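Local coordinates for protein ORF59 (Human herpesvirus 8, PDB 3HSL) that acts as the accessory subunit of the viral DNA polymerase in lytic replication, raising its processivity, probably by keeping it from dissociating from the template, at residues A[170-175]-A[232-237]; A[184-189]-A[256-261]; A[192-197]-A[252-257]; A[198-203]-A[242-247]; A[279-284]-A[299-304]. One frame throughout, in Å; residues are numbered along the deposited sequence.

Contact 1: residues A[170-175]-A[232-237]; sequences RLLLCG and GLKGKK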
# COMPACT_ATOMS: atom_id res chain seq x y z
N ARG A 170 -16.89 -9.14 -34.47
CA ARG A 170 -16.82 -9.30 -33.03
C ARG A 170 -17.17 -10.73 -32.62
O ARG A 170 -17.90 -11.42 -33.33
CB ARG A 170 -17.67 -8.25 -32.29
CG ARG A 170 -19.18 -8.43 -32.36
CD ARG A 170 -19.94 -7.24 -31.80
NE ARG A 170 -19.93 -6.09 -32.71
CZ ARG A 170 -20.83 -5.88 -33.68
NH1 ARG A 170 -21.82 -6.74 -33.90
NH2 ARG A 170 -20.74 -4.81 -34.46
N LEU A 171 -16.63 -11.14 -31.48
CA LEU A 171 -16.80 -12.47 -30.92
C LEU A 171 -17.12 -12.48 -29.42
O LEU A 171 -16.50 -11.74 -28.65
CB LEU A 171 -15.52 -13.27 -31.13
CG LEU A 171 -15.42 -14.69 -30.56
CD1 LEU A 171 -16.39 -15.65 -31.26
CD2 LEU A 171 -14.01 -15.21 -30.66
N LEU A 172 -18.08 -13.32 -29.01
CA LEU A 172 -18.46 -13.47 -27.60
C LEU A 172 -18.46 -14.94 -27.22
O LEU A 172 -19.31 -15.71 -27.67
CB LEU A 172 -19.82 -12.84 -27.31
CG LEU A 172 -20.22 -12.91 -25.83
CD1 LEU A 172 -19.20 -12.25 -24.92
CD2 LEU A 172 -21.58 -12.29 -25.62
N LEU A 173 -17.50 -15.33 -26.39
CA LEU A 173 -17.37 -16.73 -25.99
C LEU A 173 -18.01 -16.94 -24.65
O LEU A 173 -18.00 -16.03 -23.82
CB LEU A 173 -15.90 -17.13 -25.84
CG LEU A 173 -14.86 -16.51 -26.77
CD1 LEU A 173 -14.49 -15.08 -26.19
CD2 LEU A 173 -13.60 -17.38 -26.86
N CYS A 174 -18.57 -18.13 -24.44
CA CYS A 174 -19.19 -18.46 -23.16
C CYS A 174 -18.12 -18.70 -22.09
O CYS A 174 -16.92 -18.73 -22.38
CB CYS A 174 -20.13 -19.66 -23.30
SG CYS A 174 -19.39 -21.21 -23.94
N GLY A 175 -18.56 -18.89 -20.85
CA GLY A 175 -17.67 -19.15 -19.72
C GLY A 175 -16.75 -20.33 -19.97
O GLY A 175 -15.54 -20.19 -19.90
N GLY A 232 -28.19 -8.73 -28.49
CA GLY A 232 -28.56 -9.69 -29.54
C GLY A 232 -27.45 -10.70 -29.84
O GLY A 232 -27.27 -11.11 -30.99
N LEU A 233 -26.72 -11.08 -28.79
CA LEU A 233 -25.62 -12.05 -28.82
C LEU A 233 -25.44 -12.56 -27.38
O LEU A 233 -24.32 -12.93 -26.99
CB LEU A 233 -24.30 -11.42 -29.29
CG LEU A 233 -23.93 -10.86 -30.67
CD1 LEU A 233 -22.55 -10.23 -30.62
CD2 LEU A 233 -23.94 -11.91 -31.75
N LYS A 234 -26.52 -12.57 -26.58
CA LYS A 234 -26.45 -12.99 -25.17
C LYS A 234 -27.67 -13.80 -24.69
O LYS A 234 -28.58 -13.23 -24.10
CB LYS A 234 -26.38 -11.76 -24.28
CG LYS A 234 -25.35 -10.72 -24.63
CD LYS A 234 -25.59 -9.55 -23.70
CE LYS A 234 -24.76 -8.35 -24.04
NZ LYS A 234 -25.09 -7.25 -23.10
N GLY A 235 -27.70 -15.11 -24.93
CA GLY A 235 -26.65 -15.82 -25.65
C GLY A 235 -25.66 -16.68 -24.88
O GLY A 235 -25.85 -17.90 -24.79
N LYS A 236 -24.61 -16.04 -24.34
CA LYS A 236 -23.51 -16.76 -23.64
C LYS A 236 -23.86 -17.71 -22.47
O LYS A 236 -23.33 -17.62 -21.36
CB LYS A 236 -22.27 -15.86 -23.36
CG LYS A 236 -22.32 -14.82 -22.22
CD LYS A 236 -23.30 -13.66 -22.40
CE LYS A 236 -23.17 -12.70 -21.21
NZ LYS A 236 -24.10 -11.55 -21.31
N LYS A 237 -24.78 -18.63 -22.75
CA LYS A 237 -25.21 -19.60 -21.76
C LYS A 237 -24.32 -20.83 -21.92
O LYS A 237 -23.66 -21.24 -20.96
CB LYS A 237 -26.73 -19.84 -21.85
CG LYS A 237 -27.27 -20.47 -23.14
CD LYS A 237 -28.77 -20.14 -23.35
CE LYS A 237 -29.71 -20.43 -22.15
NZ LYS A 237 -29.83 -21.85 -21.74

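Contact 2: residues A[184-189]-A[256-261]; sequences WLRQQK and SLIAAL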
# COMPACT_ATOMS: atom_id res chain seq x y z
N TRP A 184 -5.34 -22.28 -21.70
CA TRP A 184 -4.47 -22.60 -22.83
C TRP A 184 -3.48 -21.47 -23.06
O TRP A 184 -2.29 -21.71 -23.22
CB TRP A 184 -5.32 -22.83 -24.09
CG TRP A 184 -4.52 -23.31 -25.26
CD1 TRP A 184 -4.21 -24.60 -25.55
CD2 TRP A 184 -3.93 -22.51 -26.29
NE1 TRP A 184 -3.47 -24.66 -26.70
CE2 TRP A 184 -3.28 -23.39 -27.18
CE3 TRP A 184 -3.89 -21.13 -26.56
CZ2 TRP A 184 -2.59 -22.94 -28.31
CZ3 TRP A 184 -3.21 -20.69 -27.69
CH2 TRP A 184 -2.57 -21.59 -28.54
N LEU A 185 -3.96 -20.24 -23.07
CA LEU A 185 -3.05 -19.12 -23.27
C LEU A 185 -1.92 -19.08 -22.26
O LEU A 185 -0.76 -19.10 -22.64
CB LEU A 185 -3.79 -17.77 -23.33
CG LEU A 185 -4.61 -17.46 -24.58
CD1 LEU A 185 -5.39 -16.18 -24.40
CD2 LEU A 185 -3.70 -17.36 -25.80
N ARG A 186 -2.26 -19.03 -20.97
CA ARG A 186 -1.23 -18.96 -19.94
C ARG A 186 -0.29 -20.15 -19.87
O ARG A 186 0.82 -20.04 -19.34
CB ARG A 186 -1.78 -18.62 -18.54
CG ARG A 186 -2.73 -19.63 -17.95
CD ARG A 186 -2.84 -19.40 -16.44
NE ARG A 186 -3.21 -18.02 -16.13
CZ ARG A 186 -4.45 -17.60 -15.89
NH1 ARG A 186 -5.47 -18.45 -15.93
NH2 ARG A 186 -4.67 -16.32 -15.62
N GLN A 187 -0.69 -21.30 -20.40
CA GLN A 187 0.21 -22.43 -20.35
C GLN A 187 1.19 -22.37 -21.53
O GLN A 187 2.05 -23.24 -21.67
CB GLN A 187 -0.53 -23.77 -20.19
CG GLN A 187 -1.38 -24.22 -21.34
CD GLN A 187 -2.24 -25.42 -20.99
OE1 GLN A 187 -2.65 -25.59 -19.84
NE2 GLN A 187 -2.53 -26.26 -21.97
N GLN A 188 1.05 -21.33 -22.36
CA GLN A 188 1.95 -21.11 -23.50
C GLN A 188 2.95 -20.04 -23.11
O GLN A 188 3.99 -19.91 -23.74
CB GLN A 188 1.18 -20.62 -24.73
CG GLN A 188 0.05 -21.51 -25.13
CD GLN A 188 0.50 -22.92 -25.35
OE1 GLN A 188 1.63 -23.18 -25.75
NE2 GLN A 188 -0.40 -23.86 -25.09
N LYS A 189 2.60 -19.29 -22.07
CA LYS A 189 3.42 -18.21 -21.54
C LYS A 189 4.77 -18.72 -21.05
O LYS A 189 4.87 -19.83 -20.52
CB LYS A 189 2.67 -17.51 -20.41
CG LYS A 189 3.31 -16.25 -19.89
CD LYS A 189 2.35 -15.58 -18.94
CE LYS A 189 2.81 -14.21 -18.52
NZ LYS A 189 1.70 -13.58 -17.75
N SER A 256 -0.34 -8.93 -22.83
CA SER A 256 -1.48 -8.04 -22.90
C SER A 256 -2.78 -8.82 -23.05
O SER A 256 -3.79 -8.46 -22.46
CB SER A 256 -1.33 -7.03 -24.04
OG SER A 256 -0.25 -6.14 -23.77
N LEU A 257 -2.76 -9.90 -23.84
CA LEU A 257 -3.96 -10.68 -24.06
C LEU A 257 -4.43 -11.36 -22.79
O LEU A 257 -5.61 -11.27 -22.46
CB LEU A 257 -3.76 -11.67 -25.22
CG LEU A 257 -4.94 -12.57 -25.65
CD1 LEU A 257 -6.21 -11.77 -25.94
CD2 LEU A 257 -4.56 -13.40 -26.85
N ILE A 258 -3.52 -12.04 -22.09
CA ILE A 258 -3.83 -12.72 -20.83
C ILE A 258 -4.49 -11.71 -19.87
O ILE A 258 -5.63 -11.87 -19.45
CB ILE A 258 -2.54 -13.25 -20.14
CG1 ILE A 258 -1.66 -14.12 -21.07
CG2 ILE A 258 -2.88 -14.00 -18.84
CD1 ILE A 258 -2.19 -15.51 -21.42
N ALA A 259 -3.74 -10.66 -19.52
CA ALA A 259 -4.23 -9.63 -18.62
C ALA A 259 -5.56 -9.04 -19.11
O ALA A 259 -6.49 -8.83 -18.33
CB ALA A 259 -3.19 -8.55 -18.48
N ALA A 260 -5.63 -8.76 -20.41
CA ALA A 260 -6.84 -8.20 -20.96
C ALA A 260 -8.01 -9.12 -20.62
O ALA A 260 -8.98 -8.67 -20.01
CB ALA A 260 -6.71 -7.99 -22.44
N LEU A 261 -7.92 -10.39 -21.00
CA LEU A 261 -8.97 -11.37 -20.72
C LEU A 261 -9.24 -11.61 -19.24
O LEU A 261 -10.34 -12.00 -18.86
CB LEU A 261 -8.65 -12.71 -21.37
CG LEU A 261 -8.60 -12.83 -22.89
CD1 LEU A 261 -8.11 -14.22 -23.23
CD2 LEU A 261 -9.96 -12.52 -23.57

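Contact 3: residues A[192-197]-A[252-257]; sequences EDQTVT and VSLESL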
# COMPACT_ATOMS: atom_id res chain seq x y z
N GLU A 192 9.73 -14.65 -21.26
CA GLU A 192 9.66 -13.59 -22.26
C GLU A 192 8.31 -13.58 -23.00
O GLU A 192 7.64 -14.62 -23.12
CB GLU A 192 10.82 -13.70 -23.27
CG GLU A 192 10.97 -12.43 -24.11
CD GLU A 192 11.28 -11.21 -23.23
OE1 GLU A 192 12.30 -11.26 -22.48
OE2 GLU A 192 10.52 -10.21 -23.30
N ASP A 193 7.93 -12.40 -23.49
CA ASP A 193 6.66 -12.25 -24.19
C ASP A 193 6.78 -12.72 -25.63
O ASP A 193 7.87 -12.76 -26.20
CB ASP A 193 6.17 -10.79 -24.14
CG ASP A 193 4.69 -10.67 -24.48
OD1 ASP A 193 3.93 -11.56 -24.06
OD2 ASP A 193 4.30 -9.69 -25.15
N GLN A 194 5.64 -13.06 -26.22
CA GLN A 194 5.59 -13.54 -27.58
C GLN A 194 4.44 -12.82 -28.26
O GLN A 194 3.62 -12.18 -27.59
CB GLN A 194 5.30 -15.04 -27.58
CG GLN A 194 6.13 -15.84 -26.58
CD GLN A 194 5.89 -17.34 -26.68
OE1 GLN A 194 5.45 -17.96 -25.72
NE2 GLN A 194 6.19 -17.92 -27.84
N THR A 195 4.37 -12.90 -29.58
CA THR A 195 3.26 -12.25 -30.26
C THR A 195 2.28 -13.39 -30.57
O THR A 195 2.70 -14.46 -31.03
CB THR A 195 3.68 -11.50 -31.56
OG1 THR A 195 3.66 -12.39 -32.67
CG2 THR A 195 5.04 -10.81 -31.42
N VAL A 196 0.99 -13.18 -30.32
CA VAL A 196 -0.00 -14.21 -30.61
C VAL A 196 -0.78 -13.69 -31.80
O VAL A 196 -1.17 -12.52 -31.81
CB VAL A 196 -1.05 -14.34 -29.52
CG1 VAL A 196 -1.76 -15.67 -29.67
CG2 VAL A 196 -0.41 -14.28 -28.16
N THR A 197 -1.01 -14.52 -32.81
CA THR A 197 -1.79 -14.03 -33.91
C THR A 197 -3.19 -14.60 -33.63
O THR A 197 -3.33 -15.76 -33.30
CB THR A 197 -1.24 -14.44 -35.28
OG1 THR A 197 -1.60 -15.79 -35.55
CG2 THR A 197 0.27 -14.27 -35.35
N VAL A 252 -1.11 -9.64 -31.59
CA VAL A 252 -0.97 -8.86 -30.39
C VAL A 252 -0.04 -9.50 -29.36
O VAL A 252 0.40 -10.66 -29.53
CB VAL A 252 -2.35 -8.71 -29.73
CG1 VAL A 252 -3.34 -8.14 -30.74
CG2 VAL A 252 -2.84 -10.05 -29.26
N SER A 253 0.25 -8.74 -28.31
CA SER A 253 1.11 -9.21 -27.24
C SER A 253 0.40 -10.21 -26.35
O SER A 253 -0.72 -9.95 -25.89
CB SER A 253 1.54 -8.07 -26.36
OG SER A 253 2.16 -8.59 -25.20
N LEU A 254 1.05 -11.35 -26.12
CA LEU A 254 0.51 -12.41 -25.27
C LEU A 254 0.25 -11.94 -23.85
O LEU A 254 -0.82 -12.25 -23.32
CB LEU A 254 1.43 -13.63 -25.24
CG LEU A 254 0.95 -14.84 -24.43
CD1 LEU A 254 -0.41 -15.38 -24.90
CD2 LEU A 254 1.99 -15.94 -24.43
N GLU A 255 1.20 -11.22 -23.24
CA GLU A 255 1.00 -10.70 -21.88
C GLU A 255 -0.24 -9.83 -21.85
O GLU A 255 -1.09 -9.97 -20.97
CB GLU A 255 2.15 -9.82 -21.38
CG GLU A 255 3.51 -10.48 -21.16
CD GLU A 255 4.53 -9.48 -20.58
OE1 GLU A 255 4.10 -8.41 -20.05
OE2 GLU A 255 5.75 -9.78 -20.67
N SER A 256 -0.34 -8.93 -22.83
CA SER A 256 -1.48 -8.04 -22.90
C SER A 256 -2.78 -8.82 -23.05
O SER A 256 -3.79 -8.46 -22.46
CB SER A 256 -1.33 -7.03 -24.04
OG SER A 256 -0.25 -6.14 -23.77
N LEU A 257 -2.76 -9.90 -23.84
CA LEU A 257 -3.96 -10.68 -24.06
C LEU A 257 -4.43 -11.36 -22.79
O LEU A 257 -5.61 -11.27 -22.46
CB LEU A 257 -3.76 -11.67 -25.22
CG LEU A 257 -4.94 -12.57 -25.65
CD1 LEU A 257 -6.21 -11.77 -25.94
CD2 LEU A 257 -4.56 -13.40 -26.85

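Contact 4: residues A[198-203]-A[242-247]; sequences VSVSET and GVVHTD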
# COMPACT_ATOMS: atom_id res chain seq x y z
N VAL A 198 -4.22 -13.76 -33.76
CA VAL A 198 -5.61 -14.11 -33.52
C VAL A 198 -6.28 -13.88 -34.87
O VAL A 198 -6.18 -12.79 -35.41
CB VAL A 198 -6.25 -13.14 -32.52
CG1 VAL A 198 -7.62 -13.62 -32.07
CG2 VAL A 198 -5.35 -12.96 -31.29
N SER A 199 -6.96 -14.86 -35.43
CA SER A 199 -7.58 -14.62 -36.72
C SER A 199 -9.02 -15.09 -36.72
O SER A 199 -9.42 -15.87 -35.87
CB SER A 199 -6.80 -15.26 -37.87
OG SER A 199 -6.76 -16.65 -37.73
N VAL A 200 -9.79 -14.60 -37.69
CA VAL A 200 -11.18 -14.96 -37.77
C VAL A 200 -11.46 -15.25 -39.22
O VAL A 200 -11.12 -14.46 -40.10
CB VAL A 200 -12.10 -13.80 -37.29
CG1 VAL A 200 -13.55 -14.23 -37.29
CG2 VAL A 200 -11.74 -13.37 -35.89
N SER A 201 -12.09 -16.39 -39.44
CA SER A 201 -12.47 -16.85 -40.75
C SER A 201 -13.95 -16.63 -40.96
O SER A 201 -14.76 -17.05 -40.13
CB SER A 201 -12.23 -18.34 -40.82
OG SER A 201 -12.86 -18.85 -41.97
N GLU A 202 -14.33 -15.98 -42.05
CA GLU A 202 -15.74 -15.78 -42.29
C GLU A 202 -16.32 -17.08 -42.91
O GLU A 202 -17.45 -17.46 -42.60
CB GLU A 202 -16.01 -14.58 -43.18
CG GLU A 202 -17.49 -14.38 -43.46
CD GLU A 202 -17.79 -13.40 -44.58
OE1 GLU A 202 -18.88 -13.53 -45.17
OE2 GLU A 202 -16.95 -12.52 -44.89
N THR A 203 -15.54 -17.73 -43.78
CA THR A 203 -15.97 -18.98 -44.43
C THR A 203 -16.37 -20.02 -43.39
O THR A 203 -17.51 -20.49 -43.37
CB THR A 203 -14.86 -19.58 -45.34
OG1 THR A 203 -14.52 -18.65 -46.37
CG2 THR A 203 -15.32 -20.89 -45.98
N GLY A 242 -20.78 -15.04 -32.67
CA GLY A 242 -19.92 -14.09 -33.37
C GLY A 242 -20.50 -13.48 -34.64
O GLY A 242 -21.43 -14.01 -35.23
N VAL A 243 -19.93 -12.35 -35.06
CA VAL A 243 -20.35 -11.64 -36.28
C VAL A 243 -19.06 -11.38 -37.05
O VAL A 243 -18.08 -10.91 -36.46
CB VAL A 243 -21.00 -10.28 -35.97
CG1 VAL A 243 -21.50 -9.62 -37.25
CG2 VAL A 243 -22.15 -10.43 -34.99
N VAL A 244 -19.06 -11.67 -38.34
CA VAL A 244 -17.85 -11.48 -39.15
C VAL A 244 -18.14 -11.10 -40.59
O VAL A 244 -18.83 -11.84 -41.30
CB VAL A 244 -17.02 -12.80 -39.23
CG1 VAL A 244 -15.69 -12.55 -39.91
CG2 VAL A 244 -16.79 -13.41 -37.85
N HIS A 245 -17.62 -9.96 -41.05
CA HIS A 245 -17.84 -9.64 -42.47
C HIS A 245 -16.63 -9.73 -43.41
O HIS A 245 -16.77 -9.64 -44.62
CB HIS A 245 -18.80 -8.45 -42.73
CG HIS A 245 -20.25 -8.84 -42.65
ND1 HIS A 245 -21.02 -8.65 -41.53
CD2 HIS A 245 -21.05 -9.41 -43.58
CE1 HIS A 245 -22.25 -9.09 -41.77
NE2 HIS A 245 -22.29 -9.56 -43.01
N THR A 246 -15.45 -9.91 -42.83
CA THR A 246 -14.21 -10.07 -43.60
C THR A 246 -13.30 -10.86 -42.69
O THR A 246 -13.38 -10.72 -41.48
CB THR A 246 -13.49 -8.73 -43.89
OG1 THR A 246 -14.42 -7.74 -44.32
CG2 THR A 246 -12.37 -8.91 -44.95
N ASP A 247 -12.42 -11.67 -43.26
CA ASP A 247 -11.48 -12.39 -42.44
C ASP A 247 -10.67 -11.35 -41.69
O ASP A 247 -10.40 -10.28 -42.21
CB ASP A 247 -10.57 -13.29 -43.28
CG ASP A 247 -11.27 -14.57 -43.71
OD1 ASP A 247 -12.50 -14.64 -43.61
OD2 ASP A 247 -10.58 -15.50 -44.17

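Contact 5: residues A[279-284]-A[299-304]; sequences NEILEV and SVLLLE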
# COMPACT_ATOMS: atom_id res chain seq x y z
N ASN A 279 -9.42 -0.14 -37.63
CA ASN A 279 -8.11 0.47 -37.43
C ASN A 279 -7.03 -0.38 -36.74
O ASN A 279 -6.48 0.04 -35.72
CB ASN A 279 -8.27 1.87 -36.78
CG ASN A 279 -8.97 1.83 -35.40
OD1 ASN A 279 -9.33 2.88 -34.87
ND2 ASN A 279 -9.15 0.64 -34.83
N GLU A 280 -6.72 -1.56 -37.30
CA GLU A 280 -5.66 -2.45 -36.75
C GLU A 280 -5.78 -2.83 -35.26
O GLU A 280 -4.91 -3.53 -34.72
CB GLU A 280 -4.27 -1.80 -36.97
CG GLU A 280 -3.87 -1.50 -38.43
CD GLU A 280 -3.42 -2.74 -39.22
OE1 GLU A 280 -2.55 -3.51 -38.73
OE2 GLU A 280 -3.92 -2.94 -40.35
N ILE A 281 -6.83 -2.39 -34.57
CA ILE A 281 -6.96 -2.67 -33.14
C ILE A 281 -7.96 -3.73 -32.67
O ILE A 281 -9.14 -3.67 -33.00
CB ILE A 281 -7.15 -1.36 -32.32
CG1 ILE A 281 -5.89 -0.50 -32.43
CG2 ILE A 281 -7.39 -1.64 -30.84
CD1 ILE A 281 -5.89 0.72 -31.51
N LEU A 282 -7.44 -4.70 -31.90
CA LEU A 282 -8.23 -5.77 -31.29
C LEU A 282 -8.62 -5.31 -29.87
O LEU A 282 -7.74 -5.08 -29.03
CB LEU A 282 -7.46 -7.10 -31.26
CG LEU A 282 -8.12 -8.29 -30.52
CD1 LEU A 282 -9.50 -8.62 -31.05
CD2 LEU A 282 -7.26 -9.55 -30.49
N GLU A 283 -9.91 -5.18 -29.61
CA GLU A 283 -10.38 -4.73 -28.31
C GLU A 283 -10.98 -5.85 -27.48
O GLU A 283 -11.84 -6.60 -27.95
CB GLU A 283 -11.39 -3.59 -28.47
CG GLU A 283 -11.91 -2.99 -27.17
CD GLU A 283 -12.87 -1.79 -27.35
OE1 GLU A 283 -13.48 -1.61 -28.43
OE2 GLU A 283 -13.01 -0.99 -26.39
N VAL A 284 -10.53 -5.97 -26.25
CA VAL A 284 -11.06 -6.95 -25.32
C VAL A 284 -12.03 -6.14 -24.49
O VAL A 284 -11.60 -5.23 -23.78
CB VAL A 284 -9.96 -7.54 -24.43
CG1 VAL A 284 -10.56 -8.37 -23.32
CG2 VAL A 284 -8.99 -8.36 -25.28
N SER A 299 -12.61 -1.88 -21.02
CA SER A 299 -12.04 -2.62 -22.15
C SER A 299 -10.55 -2.40 -22.19
O SER A 299 -10.04 -1.56 -21.48
CB SER A 299 -12.65 -2.18 -23.48
OG SER A 299 -12.21 -0.89 -23.81
N VAL A 300 -9.87 -3.16 -23.04
CA VAL A 300 -8.43 -3.04 -23.20
C VAL A 300 -8.15 -3.08 -24.70
O VAL A 300 -8.55 -4.01 -25.37
CB VAL A 300 -7.66 -4.21 -22.54
CG1 VAL A 300 -6.19 -4.03 -22.73
CG2 VAL A 300 -7.99 -4.34 -21.03
N LEU A 301 -7.48 -2.06 -25.21
CA LEU A 301 -7.14 -2.00 -26.62
C LEU A 301 -5.81 -2.71 -26.80
O LEU A 301 -4.81 -2.33 -26.18
CB LEU A 301 -6.99 -0.55 -27.05
CG LEU A 301 -8.22 0.31 -26.81
CD1 LEU A 301 -8.00 1.73 -27.26
CD2 LEU A 301 -9.42 -0.29 -27.51
N LEU A 302 -5.79 -3.75 -27.65
CA LEU A 302 -4.56 -4.50 -27.91
C LEU A 302 -3.93 -3.94 -29.15
O LEU A 302 -4.53 -3.96 -30.23
CB LEU A 302 -4.83 -5.99 -28.09
CG LEU A 302 -5.42 -6.74 -26.90
CD1 LEU A 302 -5.58 -8.18 -27.32
CD2 LEU A 302 -4.56 -6.65 -25.65
N LEU A 303 -2.71 -3.44 -29.00
CA LEU A 303 -2.00 -2.87 -30.12
C LEU A 303 -1.35 -3.92 -30.99
O LEU A 303 -0.82 -4.93 -30.51
CB LEU A 303 -0.98 -1.85 -29.64
CG LEU A 303 -1.62 -0.62 -28.99
CD1 LEU A 303 -0.63 0.21 -28.20
CD2 LEU A 303 -2.32 0.20 -30.06
N GLU A 304 -1.40 -3.65 -32.29
CA GLU A 304 -0.86 -4.50 -33.32
C GLU A 304 0.65 -4.50 -33.06
O GLU A 304 1.22 -3.44 -32.78
CB GLU A 304 -1.20 -3.86 -34.67
CG GLU A 304 -1.46 -4.82 -35.86
CD GLU A 304 -0.28 -5.65 -36.30
OE1 GLU A 304 0.88 -5.28 -36.01
OE2 GLU A 304 -0.52 -6.68 -36.96

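Contact 1: residues A[170-175]-A[232-237]
L172 packs against the loop 232-237 and carries the closer part of the contact. Its chi1 of -177° sets CG anti to the backbone N; from there the CD2 methyl lies 3.1 Å from L233 O and 3.9 Å from CD of K236. Toward the start of the strand the fit is looser: L233 crosses R170 at about a right angle, with L233 CD1 4.1 Å from R170 CD, on the aliphatic part of the arginine chain. The contact sits where strand 169-172 gives way to helix 175-186: C174 is the N-cap residue, and its backbone N is bonded to D240. K236 CB lies 4.0 Å from C174 CA, an apolar touch at the base of a lysine whose chain bends off at chi2 and carries its amine clear of the strand. The solvent side is mostly lysine: K237 points away and is exposed, while K234 is partly exposed and brushes L172 only through CG.

Contact 2: residues A[184-189]-A[256-261]
L257, the first residue of segment 256-261 to touch the other helix, meets L185 at about a right angle, with L257 CD2 3.8 Å from L185 CD1. I258 follows. Its CG1 lies anti to the carbonyl carbon (chi1 -52°), and the CD1 methyl beyond it lies against the partner helix, 3.4 Å from L185 CB and 3.5 Å from the backbone R186 N. The CG2 branch of I258 lies obliquely beside the R186 guanidinium. A260 belongs to the far side of this helix, where it packs on V300 and L302. A turn after L257 comes L261, whose CD1 is 3.6 Å from L185 CD1; it too crosses L185 at about a right angle and continues onto P272 and L274. Two helices, 175-186 and 254-263, are thus joined mainly through L185, set among L257, I258 and L261. The side-chain contacts are apolar, so the attachment rests on burial, with the R186 guanidinium at the margin of the leucine and isoleucine packing.

Contact 3: residues A[192-197]-A[252-257]
D193 uses both carboxylate oxygens to hold the start of the helix opposite. Its OD1 accepts the backbone N-H of E255 at 2.9 Å, met on the syn side and 26° out of the carboxylate plane, while OD2 accepts from S253 OG, at a modelled distance too short to be relied on. The N-terminal end of the helix would probably favour a negative charge there, although E255 OE2, 4.2 Å from D193 OD1, probably offsets part of this. Next to it L254 N donates to Q194 O at 3.1 Å, extending a ladder in which V196 and V252 form an antiparallel hydrogen-bonded pair (V196 N to V252 O, 2.7 Å). V196 CG2 lies obliquely over the L254 side chain, 3.4 Å from L254 CD1. In the second shell, S253 is the N-cap residue: its OG receives a weak bond from S256 N and is also bonded to the T59 hydroxyl. Strand 248-253 pairs with strand 195-201 and passes directly into helix 254-263; L211 of strand 206-211 lies against V196 and L254, L185 of helix 175-186 against L254 and L257, and L302 of strand 296-302 against V252.

Contact 4: residues A[198-203]-A[242-247]
S201 and D247 have the nearest CA atoms, 4.9 Å apart, where the end of strand 195-201 meets the loop that follows strand 241-243. The backbones touch through a CA-H...O contact, D247 CA lying 3.1 Å from V200 O. Just beyond, V200 pairs by backbone bonds with A248, so this is the entry to the ladder formed by strands 195-201 and 248-253. The D247 side chain completes the junction: its OD1 accepts the E202 amide at 2.8 Å. That bond is nearly straight (166° at the hydrogen), and the donor sits above the carboxylate plane, 40° out of it. Beside this bond, V200 and V244 make the apolar part, V200 CG1 approaching V244 CG2 to 3.4 Å, with T169 against both valines. E202 runs extended over the loop, its CB 3.9 Å from V244 CG1 and its CG 3.6 Å from V244 O. S201 OG is turned to the chain that follows, where it accepts from L204 N. The loop 244-247 is a short connection joining strand 241-243 to the antiparallel strand 248-253, which it places beside 195-201, in a fold consistent with a family relationship to the sliding processivity factors.

Contact 5: residues A[279-284]-A[299-304]
L282 and L302 lie side by side and point the same way, with L282 CD2 3.8 Å from L302 CD1, while V284 CG2 comes across obliquely to within 4.0 Å of that same methyl. This face of the hairpin turns inward, where L257 and A260 of helix 254-263 cover it. On the reverse face E283 lends its aliphatic CG to L301 CD2 at 3.7 Å; beyond the paired strands I281 CD1 meets L303 CD2 at 3.9 Å. Between the faces runs an antiparallel ladder: V284 and V300 exchange two good backbone bonds, whereas L282 and L302 keep one good bond (L302 N to L282 O, 2.7 Å) and one weak one. At the polar edge S299 OG donates to the anti lone pair of E283 OE2 at 2.7 Å, while the other oxygen, OE1, is bonded to H277. Nearer the open end E280 OE1 and E304 OE2 stand 4.2 Å apart. A carboxylate gripped at both oxygens is probably well fixed, whereas the facing pair of glutamates should repel unless solvent or a proton intervenes.

Overall arrangement
All five contacts lie in the C-terminal part of the chain, the first four with interleaved or nested segments and contact 5 closing last, as a hairpin. Contacts 2 and 3 are the nearest pair, centres 8 Å apart, and share S256 and L257 at the start of helix 254-263. That helix joins them to contact 5, whose L302 packs against both. Contact 4 continues strand 195-201 beyond contact 3, with centres about 20 Å apart. It touches contact 1 through strands 169-172 and 241-243, neighbours that hydrogen-bond between R170 and V243. Helices 175-186 and 254-263 and the strands around them are thereby linked within the C-terminal part of the processivity factor.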